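Local coordinates for glucosamine--fructose-6-phosphate aminotransferase [isomerizing] (Francisella tularensis subsp. tularensis, PDB 3TBF), which converts fructose 6-phosphate to glucosamine 6-phosphate with glutamine-derived ammonia, the isomerising half of the reaction probably falling to this C-terminal fragment, at residues 11-15 / 358-362; 18-22 / 211-215. All coordinates share one frame; numbering follows the deposited sequence.

Contact 1 of 2, residues 11-15 / 358-362; sequences KHYML and DVDQP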
loop_
_atom_site.group_PDB
_atom_site.type_symbol
_atom_site.label_atom_id
_atom_site.label_comp_id
_atom_site.label_asym_id
_atom_site.label_seq_id
_atom_site.Cartn_x
_atom_site.Cartn_y
_atom_site.Cartn_z
ATOM N N LYS A 11 -4.749 15.247 -31.121
ATOM C CA LYS A 11 -4.065 14.157 -31.817
ATOM C C LYS A 11 -4.541 12.766 -31.415
ATOM O O LYS A 11 -4.521 11.864 -32.224
ATOM C CB LYS A 11 -2.579 14.271 -31.498
ATOM C CG LYS A 11 -1.626 13.783 -32.584
ATOM C CD LYS A 11 -0.909 14.967 -33.203
ATOM C CE LYS A 11 0.009 15.698 -32.198
ATOM N NZ LYS A 11 0.750 16.836 -32.880
ATOM N N HIS A 12 -4.948 12.613 -30.156
ATOM C CA HIS A 12 -5.373 11.353 -29.553
ATOM C C HIS A 12 -6.473 11.655 -28.571
ATOM O O HIS A 12 -6.507 12.761 -28.014
ATOM C CB HIS A 12 -4.230 10.745 -28.767
ATOM C CG HIS A 12 -3.088 10.318 -29.617
ATOM N ND1 HIS A 12 -2.009 11.138 -29.885
ATOM C CD2 HIS A 12 -2.869 9.171 -30.297
ATOM C CE1 HIS A 12 -1.165 10.504 -30.680
ATOM N NE2 HIS A 12 -1.664 9.310 -30.942
ATOM N N TYR A 13 -7.352 10.710 -28.325
ATOM C CA TYR A 13 -8.388 10.925 -27.332
ATOM C C TYR A 13 -7.812 11.169 -25.952
ATOM O O TYR A 13 -8.323 11.998 -25.188
ATOM C CB TYR A 13 -9.357 9.753 -27.238
ATOM C CG TYR A 13 -10.253 9.596 -28.411
ATOM C CD1 TYR A 13 -11.482 10.250 -28.477
ATOM C CD2 TYR A 13 -9.880 8.780 -29.464
ATOM C CE1 TYR A 13 -12.318 10.096 -29.600
ATOM C CE2 TYR A 13 -10.683 8.619 -30.579
ATOM C CZ TYR A 13 -11.897 9.255 -30.647
ATOM O OH TYR A 13 -12.662 9.028 -31.777
HETATM N N MSE A 14 -6.759 10.455 -25.611
HETATM C CA MSE A 14 -6.170 10.641 -24.283
HETATM C C MSE A 14 -5.791 12.110 -24.070
HETATM O O MSE A 14 -5.970 12.631 -22.996
HETATM C CB MSE A 14 -4.941 9.781 -24.057
HETATM C CG MSE A 14 -4.522 9.897 -22.641
HETATM SE SE MSE A 14 -3.089 8.747 -22.154
HETATM C CE MSE A 14 -2.627 9.454 -20.290
ATOM N N LEU A 15 -5.272 12.760 -25.095
ATOM C CA LEU A 15 -4.823 14.134 -24.952
ATOM C C LEU A 15 -6.016 15.066 -24.868
ATOM O O LEU A 15 -6.019 15.996 -24.111
ATOM C CB LEU A 15 -3.915 14.531 -26.112
ATOM C CG LEU A 15 -3.211 15.860 -25.991
ATOM C CD1 LEU A 15 -2.363 15.866 -24.751
ATOM C CD2 LEU A 15 -2.375 16.137 -27.275
ATOM N N ASP A 358 0.422 2.526 -27.376
ATOM C CA ASP A 358 -0.935 2.965 -27.725
ATOM C C ASP A 358 -1.393 3.871 -26.613
ATOM O O ASP A 358 -1.206 3.556 -25.428
ATOM C CB ASP A 358 -1.917 1.769 -27.830
ATOM C CG ASP A 358 -1.832 1.042 -29.178
ATOM O OD1 ASP A 358 -1.504 1.697 -30.205
ATOM O OD2 ASP A 358 -2.097 -0.190 -29.204
ATOM N N VAL A 359 -1.973 5.008 -26.951
ATOM C CA VAL A 359 -2.527 5.805 -25.879
ATOM C C VAL A 359 -4.028 5.652 -25.830
ATOM O O VAL A 359 -4.618 5.766 -24.790
ATOM C CB VAL A 359 -2.039 7.256 -25.915
ATOM C CG1 VAL A 359 -0.577 7.276 -25.499
ATOM C CG2 VAL A 359 -2.255 7.870 -27.288
ATOM N N ASP A 360 -4.649 5.367 -26.954
ATOM C CA ASP A 360 -6.086 5.249 -26.973
ATOM C C ASP A 360 -6.506 3.771 -26.932
ATOM O O ASP A 360 -5.718 2.878 -27.255
ATOM C CB ASP A 360 -6.634 5.951 -28.216
ATOM C CG ASP A 360 -6.569 7.491 -28.115
ATOM O OD1 ASP A 360 -6.491 8.056 -26.979
ATOM O OD2 ASP A 360 -6.616 8.129 -29.202
ATOM N N GLN A 361 -7.740 3.522 -26.498
ATOM C CA GLN A 361 -8.321 2.183 -26.542
ATOM C C GLN A 361 -8.825 1.933 -27.967
ATOM O O GLN A 361 -8.949 2.871 -28.774
ATOM C CB GLN A 361 -9.487 2.032 -25.557
ATOM C CG GLN A 361 -9.200 2.361 -24.077
ATOM C CD GLN A 361 -10.506 2.506 -23.252
ATOM O OE1 GLN A 361 -11.447 1.734 -23.437
ATOM N NE2 GLN A 361 -10.560 3.494 -22.355
ATOM N N PRO A 362 -9.073 0.671 -28.304
ATOM C CA PRO A 362 -9.827 0.310 -29.503
ATOM C C PRO A 362 -11.287 0.794 -29.512
ATOM O O PRO A 362 -11.879 0.943 -30.584
ATOM C CB PRO A 362 -9.793 -1.217 -29.481
ATOM C CG PRO A 362 -8.671 -1.605 -28.535
ATOM C CD PRO A 362 -8.092 -0.356 -27.950
#

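Contact 2 of 2, residues 18-22 / 211-215; sequences IYEQP and LKLDT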
loop_
_atom_site.group_PDB
_atom_site.type_symbol
_atom_site.label_atom_id
_atom_site.label_comp_id
_atom_site.label_asym_id
_atom_site.label_seq_id
_atom_site.Cartn_x
_atom_site.Cartn_y
_atom_site.Cartn_z
ATOM N N ILE A 18 -7.206 14.839 -21.221
ATOM C CA ILE A 18 -6.392 15.566 -20.286
ATOM C C ILE A 18 -6.781 17.025 -20.375
ATOM O O ILE A 18 -6.886 17.688 -19.350
ATOM C CB ILE A 18 -4.933 15.408 -20.605
ATOM C CG1 ILE A 18 -4.477 14.010 -20.229
ATOM C CG2 ILE A 18 -4.148 16.390 -19.861
ATOM C CD1 ILE A 18 -3.113 13.661 -20.737
ATOM N N TYR A 19 -7.037 17.500 -21.591
ATOM C CA TYR A 19 -7.416 18.900 -21.793
ATOM C C TYR A 19 -8.854 19.217 -21.485
ATOM O O TYR A 19 -9.167 20.374 -21.447
ATOM C CB TYR A 19 -7.089 19.392 -23.194
ATOM C CG TYR A 19 -5.672 19.863 -23.293
ATOM C CD1 TYR A 19 -4.642 18.970 -23.477
ATOM C CD2 TYR A 19 -5.363 21.205 -23.219
ATOM C CE1 TYR A 19 -3.328 19.405 -23.591
ATOM C CE2 TYR A 19 -4.063 21.651 -23.345
ATOM C CZ TYR A 19 -3.043 20.735 -23.538
ATOM O OH TYR A 19 -1.725 21.151 -23.617
ATOM N N GLU A 20 -9.704 18.218 -21.234
ATOM C CA GLU A 20 -11.073 18.484 -20.784
ATOM C C GLU A 20 -11.148 18.687 -19.277
ATOM O O GLU A 20 -12.188 18.977 -18.726
ATOM C CB GLU A 20 -11.954 17.299 -21.098
ATOM C CG GLU A 20 -12.460 17.181 -22.511
ATOM C CD GLU A 20 -13.469 16.018 -22.646
ATOM O OE1 GLU A 20 -13.052 14.840 -22.767
ATOM O OE2 GLU A 20 -14.686 16.290 -22.609
ATOM N N GLN A 21 -10.045 18.509 -18.570
ATOM C CA GLN A 21 -10.130 18.450 -17.119
ATOM C C GLN A 21 -10.571 19.728 -16.474
ATOM O O GLN A 21 -11.280 19.717 -15.516
ATOM C CB GLN A 21 -8.812 17.931 -16.519
ATOM C CG GLN A 21 -8.680 16.447 -16.730
ATOM C CD GLN A 21 -7.410 15.899 -16.255
ATOM O OE1 GLN A 21 -7.363 15.045 -15.326
ATOM N NE2 GLN A 21 -6.350 16.292 -16.928
ATOM N N PRO A 22 -10.161 20.856 -16.997
ATOM C CA PRO A 22 -10.695 22.098 -16.408
ATOM C C PRO A 22 -12.213 22.220 -16.484
ATOM O O PRO A 22 -12.828 22.616 -15.525
ATOM C CB PRO A 22 -10.025 23.194 -17.244
ATOM C CG PRO A 22 -8.760 22.571 -17.628
ATOM C CD PRO A 22 -9.141 21.147 -18.002
ATOM N N LEU A 211 -1.553 22.663 -17.492
ATOM C CA LEU A 211 -1.569 22.259 -18.894
ATOM C C LEU A 211 -0.578 23.078 -19.771
ATOM O O LEU A 211 -0.138 22.646 -20.843
ATOM C CB LEU A 211 -2.993 22.421 -19.446
ATOM C CG LEU A 211 -4.040 21.438 -18.911
ATOM C CD1 LEU A 211 -5.495 21.874 -19.263
ATOM C CD2 LEU A 211 -3.764 20.068 -19.429
ATOM N N LYS A 212 -0.199 24.234 -19.296
ATOM C CA LYS A 212 0.840 24.969 -19.989
ATOM C C LYS A 212 2.167 24.282 -20.030
ATOM O O LYS A 212 2.981 24.633 -20.876
ATOM C CB LYS A 212 1.087 26.330 -19.347
ATOM C CG LYS A 212 0.565 27.465 -20.140
ATOM C CD LYS A 212 -0.960 27.442 -20.268
ATOM C CE LYS A 212 -1.529 28.892 -20.269
ATOM N NZ LYS A 212 -1.807 29.357 -21.621
ATOM N N LEU A 213 2.407 23.324 -19.125
ATOM C CA LEU A 213 3.699 22.658 -19.085
ATOM C C LEU A 213 3.848 21.605 -20.169
ATOM O O LEU A 213 4.894 20.946 -20.276
ATOM C CB LEU A 213 3.925 22.031 -17.720
ATOM C CG LEU A 213 3.832 22.943 -16.510
ATOM C CD1 LEU A 213 4.145 22.083 -15.293
ATOM C CD2 LEU A 213 4.821 24.141 -16.607
ATOM N N ASP A 214 2.802 21.441 -20.962
ATOM C CA ASP A 214 2.750 20.407 -22.010
ATOM C C ASP A 214 4.017 20.363 -22.867
ATOM O O ASP A 214 4.719 19.338 -22.926
ATOM C CB ASP A 214 1.486 20.629 -22.835
ATOM C CG ASP A 214 1.220 19.563 -23.865
ATOM O OD1 ASP A 214 2.040 18.714 -24.130
ATOM O OD2 ASP A 214 0.138 19.611 -24.494
ATOM N N THR A 215 4.343 21.485 -23.489
ATOM C CA THR A 215 5.486 21.597 -24.387
ATOM C C THR A 215 6.795 21.245 -23.690
ATOM O O THR A 215 7.570 20.433 -24.223
ATOM C CB THR A 215 5.515 23.028 -25.038
ATOM O OG1 THR A 215 4.371 23.166 -25.912
ATOM C CG2 THR A 215 6.808 23.288 -25.810
#

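Contact 1 of 2, residues 11-15 / 358-362
The carboxylate of Asp-360 grips the start of helix 13-19 with both oxygens: Tyr-13 N donates a hydrogen bond to OD2 of Asp-360 at 2.8 Å, and Met-14 N donates one to OD1 of Asp-360, also at 2.8 Å. Each oxygen is met on its syn side, the Tyr-13 bond rising 17° from the carboxylate plane. Opposite its own carbonyl carbon (chi1 -73°), CG of Asp-360 carries the carboxylate to these N-H groups. Aspartate suits the place, since the first turn of a helix has N-H groups without acceptors in the helix itself, and the helix dipole should favour a negative charge there. The edge of the Tyr-13 ring also faces this carboxylate, CD2 lying 3.3 Å from OD2 of Asp-360. His-12 holds the N-cap position, yet its ND1 bonds to Tyr-349 OH.

Two contacts are apolar. CG2 of Val-359 lies over one face of the imidazole, 3.3 Å from CD2 of His-12. The extended side chain of Met-14, a selenomethionine, runs across Val-359, its SE 4.2 Å from Val-359 CB.

Helix 335-355 backs the contact through Ser-348, Ala-352 and Ile-353, while Val-359 and Gln-361 form backbone hydrogen bonds with Val-161 and Ile-159.

Contact 2 of 2, residues 18-22 / 211-215
Tyr-19 meets segment 211-215 with both its face and its hydroxyl. CD2 of Leu-211 sits almost exactly over the ring centre, 4.0 Å from the centroid and 2° off the ring normal, a CH-pi contact that uses the flat phenol as a floor for a methyl group. At the far end of the ring, Tyr-19 OH donates to OD2 of Asp-214 over 2.6 Å, OD2 accepting on its anti lone pair, the one away from OD1; the ring and carboxylate planes are 47° apart.

Leucine suits this place because its fork offers two methyls, one for Tyr-19 and Ile-18, the other for Pro-22. CD2 of Leu-211 touches CG2 of Ile-18 at 3.7 Å, while CD1 of Leu-211 meets CG of Pro-22 at 3.7 Å.

Farther out, a type I turn from Leu-211 to Asp-214 sets the two residues' spacing, closed by Asp-214 N bonding to Leu-211 O at 3.2 Å. With CG of Asp-214 anti to the backbone N (chi1 -174°), the carboxylate reaches both Tyr-19 and His-350, whose NE2 bonds to OD1. Gln-21 braces the other segment: its NE2 bonds to Ile-18 O at 2.8 Å, on a carbonyl lone pair, and also to OE1 of Gln-345, while its OE1 is hydrogen-bonded to OG1 of Thr-168.

Helix 335-355 packs against Ile-18, Gln-21 and Leu-211, and helix 203-211 receives Pro-22 through Arg-204, Val-207 and Met-208.

Overall arrangement
Both contacts draw on helix 13-19, contact 1 at its start and contact 2 where it gives way to helix 21-30, with centres about 15 Å apart, and helix 335-355 lies against both. Contact 1 is partly buried, about 21 Å from the chain's centre, and joins the two ends of the modelled chain; contact 2 is more buried, about 16 Å from that centre, and is nested inside the loop that contact 1 closes. The chemistry differs: one aspartate binds backbone N-H groups at a helix start, whereas the other takes a phenol beside a leucine-centred apolar cluster. Contact 1 ties the N-terminal segment to the loop after helix 335-355, contact 2 to the turn between helices 203-211 and 214-221.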